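Long-range contact in glutamine aminotransferase class-II domain protein (Ruegeria pomeroyi, PDB 3MDN), which is probably a class-II glutamine amidotransferase, releasing ammonia from glutamine through an Ntn-hydrolase-type domain: residues A49-R54 against S81-S86. Numbering follows the deposited sequence.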
ATOM      1  N   ALA D  49      10.879 -15.000  -2.388  1.00 26.57           N
ATOM      2  CA  ALA D  49      12.298 -14.924  -2.098  1.00 26.47           C
ATOM      3  C   ALA D  49      13.051 -15.587  -3.249  1.00 25.38           C
ATOM      4  O   ALA D  49      12.712 -16.698  -3.616  1.00 24.99           O
ATOM      5  CB  ALA D  49      12.615 -15.638  -0.747  1.00 25.51           C
ATOM      6  N   TRP D  50      14.046 -14.922  -3.843  1.00 24.92           N
ATOM      7  CA  TRP D  50      14.723 -15.545  -4.998  1.00 25.09           C
ATOM      8  C   TRP D  50      16.224 -15.291  -4.975  1.00 25.80           C
ATOM      9  O   TRP D  50      16.675 -14.260  -4.478  1.00 25.39           O
ATOM     10  CB  TRP D  50      14.108 -15.070  -6.342  1.00 24.67           C
ATOM     11  CG  TRP D  50      14.613 -13.698  -6.803  1.00 22.86           C
ATOM     12  CD1 TRP D  50      15.639 -13.452  -7.668  1.00 20.49           C
ATOM     13  CD2 TRP D  50      14.115 -12.426  -6.395  1.00 22.89           C
ATOM     14  NE1 TRP D  50      15.823 -12.093  -7.815  1.00 24.27           N
ATOM     15  CE2 TRP D  50      14.894 -11.437  -7.050  1.00 24.85           C
ATOM     16  CE3 TRP D  50      13.100 -12.015  -5.525  1.00 24.35           C
ATOM     17  CZ2 TRP D  50      14.665 -10.065  -6.883  1.00 23.64           C
ATOM     18  CZ3 TRP D  50      12.874 -10.627  -5.352  1.00 22.85           C
ATOM     19  CH2 TRP D  50      13.654  -9.685  -6.022  1.00 24.36           C
ATOM     20  N   TYR D  51      16.988 -16.220  -5.533  1.00 25.79           N
ATOM     21  CA  TYR D  51      18.430 -16.067  -5.649  1.00 27.15           C
ATOM     22  C   TYR D  51      18.772 -15.812  -7.105  1.00 28.30           C
ATOM     23  O   TYR D  51      18.260 -16.470  -8.023  1.00 28.36           O
ATOM     24  CB  TYR D  51      19.193 -17.346  -5.186  1.00 26.65           C
ATOM     25  CG  TYR D  51      18.983 -17.663  -3.726  1.00 25.51           C
ATOM     26  CD1 TYR D  51      17.935 -18.487  -3.324  1.00 23.02           C
ATOM     27  CD2 TYR D  51      19.829 -17.134  -2.749  1.00 24.57           C
ATOM     28  CE1 TYR D  51      17.722 -18.764  -1.975  1.00 24.12           C
ATOM     29  CE2 TYR D  51      19.637 -17.420  -1.407  1.00 23.26           C
ATOM     30  CZ  TYR D  51      18.583 -18.237  -1.028  1.00 22.57           C
ATOM     31  OH  TYR D  51      18.356 -18.500   0.294  1.00 21.95           O
ATOM     32  N   ASP D  52      19.715 -14.931  -7.308  1.00 29.01           N
ATOM     33  CA  ASP D  52      20.109 -14.566  -8.636  1.00 31.00           C
ATOM     34  C   ASP D  52      21.588 -14.281  -8.532  1.00 31.71           C
ATOM     35  O   ASP D  52      22.400 -15.201  -8.568  1.00 31.16           O
ATOM     36  CB  ASP D  52      19.345 -13.297  -9.066  1.00 31.33           C
ATOM     37  CG  ASP D  52      19.543 -12.953 -10.554  1.00 33.88           C
ATOM     38  OD1 ASP D  52      20.232 -13.721 -11.274  1.00 37.33           O
ATOM     39  OD2 ASP D  52      19.007 -11.918 -11.007  1.00 33.17           O
ATOM     40  N   ALA D  53      21.924 -13.014  -8.291  1.00 31.73           N
ATOM     41  CA  ALA D  53      23.309 -12.584  -8.373  1.00 33.37           C
ATOM     42  C   ALA D  53      24.042 -12.604  -7.037  1.00 33.49           C
ATOM     43  O   ALA D  53      25.267 -12.520  -6.992  1.00 34.45           O
ATOM     44  CB  ALA D  53      23.399 -11.128  -8.991  1.00 32.73           C
ATOM     45  N   ARG D  54      23.305 -12.651  -5.943  1.00 33.07           N
ATOM     46  CA  ARG D  54      23.944 -12.459  -4.665  1.00 32.31           C
ATOM     47  C   ARG D  54      23.813 -13.723  -3.838  1.00 32.23           C
ATOM     48  O   ARG D  54      22.886 -14.517  -4.039  1.00 32.80           O
ATOM     49  CB  ARG D  54      23.320 -11.272  -3.924  1.00 32.31           C
ATOM     50  CG  ARG D  54      23.327  -9.907  -4.657  1.00 31.33           C
ATOM     51  CD  ARG D  54      23.445  -8.819  -3.608  1.00 31.26           C
ATOM     52  NE  ARG D  54      23.220  -7.443  -4.076  1.00 32.37           N
ATOM     53  CZ  ARG D  54      24.150  -6.641  -4.601  1.00 33.17           C
ATOM     54  NH1 ARG D  54      25.384  -7.085  -4.796  1.00 32.28           N
ATOM     55  NH2 ARG D  54      23.838  -5.393  -4.968  1.00 27.74           N
ATOM     56  N   SER D  81      15.029 -16.876 -12.068  1.00 25.26           N
ATOM     57  CA  SER D  81      15.810 -17.471 -10.987  1.00 24.46           C
ATOM     58  C   SER D  81      15.776 -18.999 -11.064  1.00 24.14           C
ATOM     59  O   SER D  81      14.808 -19.596 -11.529  1.00 23.92           O
ATOM     60  CB  SER D  81      15.328 -16.969  -9.613  1.00 24.54           C
ATOM     61  OG  SER D  81      16.042 -17.594  -8.553  1.00 23.36           O
ATOM     62  N   GLY D  82      16.869 -19.611 -10.627  1.00 23.77           N
ATOM     63  CA  GLY D  82      17.003 -21.040 -10.596  1.00 23.55           C
ATOM     64  C   GLY D  82      16.725 -21.562  -9.200  1.00 24.06           C
ATOM     65  O   GLY D  82      16.751 -22.777  -8.979  1.00 22.77           O
ATOM     66  N   LEU D  83      16.427 -20.655  -8.259  1.00 23.52           N
ATOM     67  CA  LEU D  83      16.096 -21.085  -6.902  1.00 24.28           C
ATOM     68  C   LEU D  83      15.264 -20.033  -6.230  1.00 24.58           C
ATOM     69  O   LEU D  83      15.767 -18.939  -5.911  1.00 24.28           O
ATOM     70  CB  LEU D  83      17.361 -21.361  -6.062  1.00 24.18           C
ATOM     71  CG  LEU D  83      17.233 -22.512  -5.037  1.00 26.03           C
ATOM     72  CD1 LEU D  83      18.585 -22.789  -4.342  1.00 26.29           C
ATOM     73  CD2 LEU D  83      16.126 -22.315  -3.977  1.00 24.34           C
ATOM     74  N   PHE D  84      13.984 -20.330  -6.024  1.00 24.16           N
ATOM     75  CA  PHE D  84      13.141 -19.358  -5.354  1.00 25.40           C
ATOM     76  C   PHE D  84      11.980 -19.985  -4.569  1.00 26.42           C
ATOM     77  O   PHE D  84      11.662 -21.148  -4.770  1.00 25.48           O
ATOM     78  CB  PHE D  84      12.646 -18.284  -6.331  1.00 24.08           C
ATOM     79  CG  PHE D  84      11.789 -18.812  -7.466  1.00 23.49           C
ATOM     80  CD1 PHE D  84      10.415 -18.792  -7.371  1.00 21.32           C
ATOM     81  CD2 PHE D  84      12.371 -19.274  -8.642  1.00 19.48           C
ATOM     82  CE1 PHE D  84       9.634 -19.244  -8.422  1.00 24.11           C
ATOM     83  CE2 PHE D  84      11.608 -19.714  -9.700  1.00 18.81           C
ATOM     84  CZ  PHE D  84      10.241 -19.707  -9.599  1.00 22.19           C
ATOM     85  N   LEU D  85      11.355 -19.171  -3.706  1.00 27.72           N
ATOM     86  CA  LEU D  85      10.272 -19.593  -2.813  1.00 29.44           C
ATOM     87  C   LEU D  85       9.193 -18.532  -2.943  1.00 30.57           C
ATOM     88  O   LEU D  85       9.529 -17.340  -2.875  1.00 29.46           O
ATOM     89  CB  LEU D  85      10.801 -19.613  -1.363  1.00 29.42           C
ATOM     90  CG  LEU D  85      11.501 -20.880  -0.810  1.00 32.05           C
ATOM     91  CD1 LEU D  85      12.716 -21.259  -1.606  1.00 33.14           C
ATOM     92  CD2 LEU D  85      11.872 -20.618   0.667  1.00 36.38           C
ATOM     93  N   SER D  86       7.929 -18.931  -3.106  1.00 31.57           N
ATOM     94  CA  SER D  86       6.808 -17.993  -3.162  1.00 34.46           C
ATOM     95  C   SER D  86       5.554 -18.497  -2.443  1.00 36.64           C
ATOM     96  O   SER D  86       5.333 -19.709  -2.390  1.00 36.44           O
ATOM     97  CB  SER D  86       6.495 -17.565  -4.584  1.00 34.24           C
ATOM     98  OG  SER D  86       6.430 -18.662  -5.440  1.00 38.22           O
TER
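Ala-49 and Leu-85 form an antiparallel hydrogen-bonded pair: Ala-49 N donates to Leu-85 O at 2.7 Å, and Leu-85 N to Ala-49 O at 2.8 Å. This end is tight. Small Ala-49 meets Leu-85 CB to CB, and Cys-110 of strand 109-114 covers both. At the next, non-hydrogen-bonded pair, Trp-50 and Phe-84 touch on the other face through CB atoms 3.5 Å apart; the rings then lead away from the contact, Trp-50 resting on Val-79. Strands 47-51 and 84-87 are neighbours in one of the two large antiparallel sheets, an architecture consistent with the Ntn-hydrolase fold. Tyr-51 N donates to Leu-83 O (3.0 Å), and their side chains lie side by side, CD1 4.0 Å from Leu-83 CB; the ring suits this apolar neighbour while its OH bonds to Arg-108 O. Towards Ser-81 the pairing gives way to a corner. Ser-81 OG, anti to its backbone N, donates a short bond to Tyr-51 O and accepts from Leu-83 N in an ST turn, a double role suited to a hydroxyl. An alanine here would probably leave both without this mate and the corner less firmly held. After Tyr-51 the chain leaves 81-86: Asp-52 is exposed, and Arg-54 salt-bridges Glu-17 of a second subunit.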